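Uncharacterized protein lp_2219 (PDB 3HFQ) is of unknown function but folds as a seven-bladed beta-propeller of the lactonase family, so it may act on a lactone. Local coordinates at residues 12-17 / 331-336; 277-282 / 319-324. The protein carries 1 engineered substitution. One frame throughout, in Å; residues are numbered along the deposited sequence.

Interaction 1 (12-17 / 331-336); sequences KKTSQG and VPEGVC
Glu333 pushes its carboxylate into the bend formed by residues 12-15, where the backbone N-H groups of four successive residues, Lys12 to Ser15, bond to it. Lys12 N gives a bond of 2.9 Å to Glu333 OE1, on the syn side of that oxygen. The other carboxylate oxygen takes the remaining three. Lys13 N and Thr14 N meet OE2 from above the carboxylate plane, the bond from Thr14 being the most bent at 134°. Ser15 N reaches Glu333 OE2 on the anti side over 3.0 Å and nearly straight, with an N-H...O angle of 167°. Four donors arriving from different directions should hold the carboxylate against rotation while satisfying a run of peptide groups in an irregular loop. The glutamate spans the distance because its chain is extended beyond CG (chi2 179°).

The main apolar contact is made by the proline beside it. Thr14 CG2 packs on Pro332 CB at 3.6 Å, the two side chains crossing at about a right angle, and the ring also leans on the backbone of Ser15, with Pro332 CG 3.9 Å from Ser15 CA. Ser15 CB lies 3.5 Å from Pro332 O.

Further bonds brace both partners. Ser15 OG accepts from Gly17 N at 3.2 Å in an ST turn and also bonds Thr9 OG1. On the other side, Val331 to Gly334 form a type II turn with Pro332 and Glu333 at its corners, and Glu333 N bonds Asp308 OD2.

The contact joins the loop between strands 2-9 and 17-24 to the turn entering strand 334-339. That C-terminal strand pairs with strand 2-9, so one blade is built from both ends of the chain, the "Velcro" ring closure of beta-propellers.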
# COMPACT_ATOMS: atom_id res chain seq x y z
N LYS A 12 -0.50 -13.44 13.94
CA LYS A 12 0.33 -14.60 14.25
C LYS A 12 0.77 -14.64 15.71
O LYS A 12 1.27 -15.66 16.18
CB LYS A 12 1.56 -14.61 13.34
CG LYS A 12 1.22 -14.74 11.86
CD LYS A 12 2.47 -14.80 10.98
CE LYS A 12 3.19 -13.46 10.92
NZ LYS A 12 4.33 -13.47 9.95
N LYS A 13 0.60 -13.53 16.43
CA LYS A 13 1.01 -13.47 17.83
C LYS A 13 -0.06 -13.01 18.81
O LYS A 13 -0.58 -13.80 19.59
CB LYS A 13 2.26 -12.59 17.98
CG LYS A 13 3.50 -13.18 17.33
CD LYS A 13 4.75 -12.34 17.57
CE LYS A 13 4.74 -11.06 16.75
NZ LYS A 13 5.98 -10.26 16.95
N THR A 14 -0.41 -11.72 18.77
CA THR A 14 -1.41 -11.20 19.69
C THR A 14 -2.58 -10.45 19.07
O THR A 14 -3.60 -10.23 19.73
CB THR A 14 -0.76 -10.28 20.74
OG1 THR A 14 -1.77 -9.75 21.60
CG2 THR A 14 -0.02 -9.15 20.06
N SER A 15 -2.44 -10.04 17.82
CA SER A 15 -3.51 -9.30 17.14
C SER A 15 -4.76 -10.14 16.93
O SER A 15 -4.68 -11.34 16.68
CB SER A 15 -3.02 -8.79 15.79
OG SER A 15 -4.09 -8.22 15.05
N GLN A 16 -5.93 -9.51 17.03
CA GLN A 16 -7.19 -10.21 16.83
C GLN A 16 -7.88 -9.78 15.53
O GLN A 16 -9.00 -10.22 15.24
CB GLN A 16 -8.14 -9.96 18.01
CG GLN A 16 -7.69 -10.62 19.30
CD GLN A 16 -8.67 -10.36 20.43
OE1 GLN A 16 -8.96 -9.22 20.77
NE2 GLN A 16 -9.17 -11.44 21.03
N GLY A 17 -7.21 -8.93 14.76
CA GLY A 17 -7.80 -8.49 13.50
C GLY A 17 -7.57 -7.04 13.13
O GLY A 17 -6.45 -6.53 13.20
N VAL A 331 -0.41 -1.06 18.71
CA VAL A 331 -1.19 -1.61 17.61
C VAL A 331 -0.48 -2.92 17.32
O VAL A 331 0.59 -2.93 16.72
CB VAL A 331 -1.13 -0.74 16.34
CG1 VAL A 331 -1.85 -1.46 15.19
CG2 VAL A 331 -1.78 0.62 16.58
N PRO A 332 -1.06 -4.05 17.76
CA PRO A 332 -0.44 -5.36 17.54
C PRO A 332 -0.22 -5.79 16.10
O PRO A 332 -1.15 -5.85 15.30
CB PRO A 332 -1.37 -6.30 18.31
CG PRO A 332 -2.69 -5.64 18.21
CD PRO A 332 -2.35 -4.19 18.46
N GLU A 333 1.04 -6.11 15.79
CA GLU A 333 1.42 -6.58 14.46
C GLU A 333 0.91 -5.69 13.33
O GLU A 333 0.57 -6.19 12.26
CB GLU A 333 0.89 -8.01 14.27
CG GLU A 333 1.22 -8.96 15.43
CD GLU A 333 0.66 -10.37 15.21
OE1 GLU A 333 1.05 -11.02 14.22
OE2 GLU A 333 -0.17 -10.81 16.03
N GLY A 334 0.88 -4.38 13.55
CA GLY A 334 0.39 -3.46 12.54
C GLY A 334 1.17 -3.40 11.24
O GLY A 334 2.40 -3.25 11.26
N VAL A 335 0.46 -3.50 10.12
CA VAL A 335 1.10 -3.47 8.80
C VAL A 335 0.32 -2.69 7.73
O VAL A 335 0.68 -2.70 6.55
CB VAL A 335 1.35 -4.89 8.26
CG1 VAL A 335 2.41 -5.58 9.12
CG2 VAL A 335 0.05 -5.70 8.27
N CYS A 336 -0.76 -2.01 8.13
CA CYS A 336 -1.54 -1.22 7.18
C CYS A 336 -2.22 -0.06 7.89
O CYS A 336 -2.81 -0.23 8.95
CB CYS A 336 -2.61 -2.08 6.49
SG CYS A 336 -3.61 -1.18 5.26

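Interaction 2 (277-282 / 319-324)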
# COMPACT_ATOMS: atom_id res chain seq x y z
N LEU A 277 16.37 13.91 -1.81
CA LEU A 277 16.19 13.48 -0.42
C LEU A 277 16.39 14.68 0.51
O LEU A 277 17.43 15.33 0.47
CB LEU A 277 17.22 12.40 -0.06
CG LEU A 277 17.14 11.85 1.36
CD1 LEU A 277 15.87 11.02 1.51
CD2 LEU A 277 18.36 11.00 1.65
N ILE A 278 15.39 14.97 1.34
CA ILE A 278 15.51 16.09 2.25
C ILE A 278 15.42 15.70 3.73
O ILE A 278 15.71 16.52 4.60
CB ILE A 278 14.45 17.18 1.96
CG1 ILE A 278 13.04 16.62 2.16
CG2 ILE A 278 14.61 17.69 0.53
CD1 ILE A 278 11.97 17.69 2.18
N GLN A 279 15.03 14.46 4.01
CA GLN A 279 14.93 14.01 5.39
C GLN A 279 14.81 12.49 5.57
O GLN A 279 14.21 11.80 4.76
CB GLN A 279 13.74 14.69 6.09
CG GLN A 279 13.50 14.20 7.53
CD GLN A 279 12.33 14.89 8.22
OE1 GLN A 279 11.30 15.17 7.61
NE2 GLN A 279 12.48 15.14 9.52
N GLN A 280 15.42 12.01 6.65
CA GLN A 280 15.38 10.60 7.05
C GLN A 280 14.98 10.68 8.53
O GLN A 280 15.72 11.23 9.34
CB GLN A 280 16.76 9.95 6.93
CG GLN A 280 17.21 9.60 5.52
CD GLN A 280 16.61 8.29 5.01
OE1 GLN A 280 16.98 7.82 3.93
NE2 GLN A 280 15.70 7.71 5.78
N ILE A 281 13.81 10.14 8.88
CA ILE A 281 13.36 10.20 10.26
C ILE A 281 12.92 8.83 10.77
O ILE A 281 12.15 8.12 10.12
CB ILE A 281 12.21 11.23 10.42
CG1 ILE A 281 11.81 11.35 11.90
CG2 ILE A 281 11.03 10.83 9.55
CD1 ILE A 281 10.94 12.55 12.19
N SER A 282 13.42 8.46 11.95
CA SER A 282 13.09 7.17 12.54
C SER A 282 11.59 6.99 12.73
O SER A 282 10.88 7.95 13.02
CB SER A 282 13.79 7.03 13.90
OG SER A 282 13.38 5.84 14.56
N SER A 319 7.20 22.83 3.81
CA SER A 319 8.51 22.18 3.70
C SER A 319 8.41 20.67 3.51
O SER A 319 9.36 20.04 3.04
CB SER A 319 9.34 22.46 4.94
OG SER A 319 8.89 21.66 6.03
N GLY A 320 7.28 20.09 3.90
CA GLY A 320 7.09 18.66 3.77
C GLY A 320 7.81 17.83 4.82
O GLY A 320 7.62 16.61 4.88
N LYS A 321 8.62 18.46 5.65
CA LYS A 321 9.36 17.73 6.67
C LYS A 321 8.52 17.28 7.86
O LYS A 321 7.46 17.85 8.14
CB LYS A 321 10.57 18.55 7.13
CG LYS A 321 11.60 18.74 6.02
CD LYS A 321 12.89 19.35 6.53
CE LYS A 321 13.93 19.42 5.41
NZ LYS A 321 15.22 20.00 5.87
N LEU A 322 9.00 16.25 8.55
CA LEU A 322 8.28 15.69 9.68
C LEU A 322 9.00 15.86 11.02
O LEU A 322 10.22 16.05 11.07
CB LEU A 322 8.06 14.19 9.44
CG LEU A 322 7.54 13.77 8.05
CD1 LEU A 322 7.53 12.25 7.94
CD2 LEU A 322 6.14 14.34 7.82
N SER A 323 8.23 15.80 12.10
CA SER A 323 8.78 15.90 13.45
C SER A 323 7.91 15.05 14.37
O SER A 323 6.68 15.06 14.28
CB SER A 323 8.82 17.36 13.93
OG SER A 323 7.52 17.89 14.08
N LEU A 324 8.57 14.28 15.23
CA LEU A 324 7.89 13.40 16.17
C LEU A 324 6.93 14.09 17.13
O LEU A 324 7.24 15.13 17.69
CB LEU A 324 8.93 12.61 16.98
CG LEU A 324 8.42 11.61 18.01
CD1 LEU A 324 7.60 10.53 17.32
CD2 LEU A 324 9.60 10.98 18.75
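Gln279 and Lys321 mark the nearest approach of two backbones that run roughly parallel, the axes of strands 277-282 and 322-324 passing 8.3 Å apart at an angle of 21°, too wide for direct strand pairing. The side chain of Gln279 bridges the interval. Gln279 OE1 accepts from Leu322 N at 2.7 Å, almost straight (N-H...O 172°), with the donor in the carbonyl plane on a lone pair. Gln279 NE2 returns a bond of 2.9 Å to Leu322 O, which lies close to the amide plane of the glutamine. Both backbone polar groups of Leu322 are thus engaged by one amide, much as a neighbouring peptide would engage them. CG stands anti to the backbone N (chi1 176°) and the chain is extended beyond it, which carries the amide across. An alanine here would probably leave Leu322 N and O without these partners and open a gap between the strands.

These are the outermost strands of two successive propeller blades, 275-282 closing one and 322-330 the next, so the contact stitches blades together at their outer edges. A classic beta bulge, in which Ile278 and Gln279 both face Val266, turns two consecutive side chains to the neighbouring blade.

Ile278 puts CD1 3.6 Å from Ser319 O, and it crosses the extended Lys321 chain obliquely, CD1 lying 4.0 Å from Lys321 CG. Farther along, Lys321 CE passes 3.5 Å from Ile278 O. On the other side of Gln279, Ile281 sets CD1 against Leu322 O at 3.7 Å, while its CG2 meets Leu322 CD1 at 4.1 Å, the two side chains at about a right angle. Tyrosines from each blade add cross-links: Tyr255 OH bonds Gly320 O, and Tyr313 OH bonds Ser282 O.

How the interactions relate
Interaction 2 is nested within the long chain segment that interaction 1 closes, and the two do not touch: their centres are 27 Å apart and their nearest atoms about 14 Å. They are linked through the chain, since strand 322-330, which carries part of interaction 2, is followed directly by strand 334-339 of interaction 1. Interaction 2 joins the outermost strands of two successive blades, whereas interaction 1 lies within the blade that combines both termini, where the chain enters it. Their centres lie about 20 Å and 17 Å, respectively, from the chain centre. Neither can be tied to a known catalytic site or ligand.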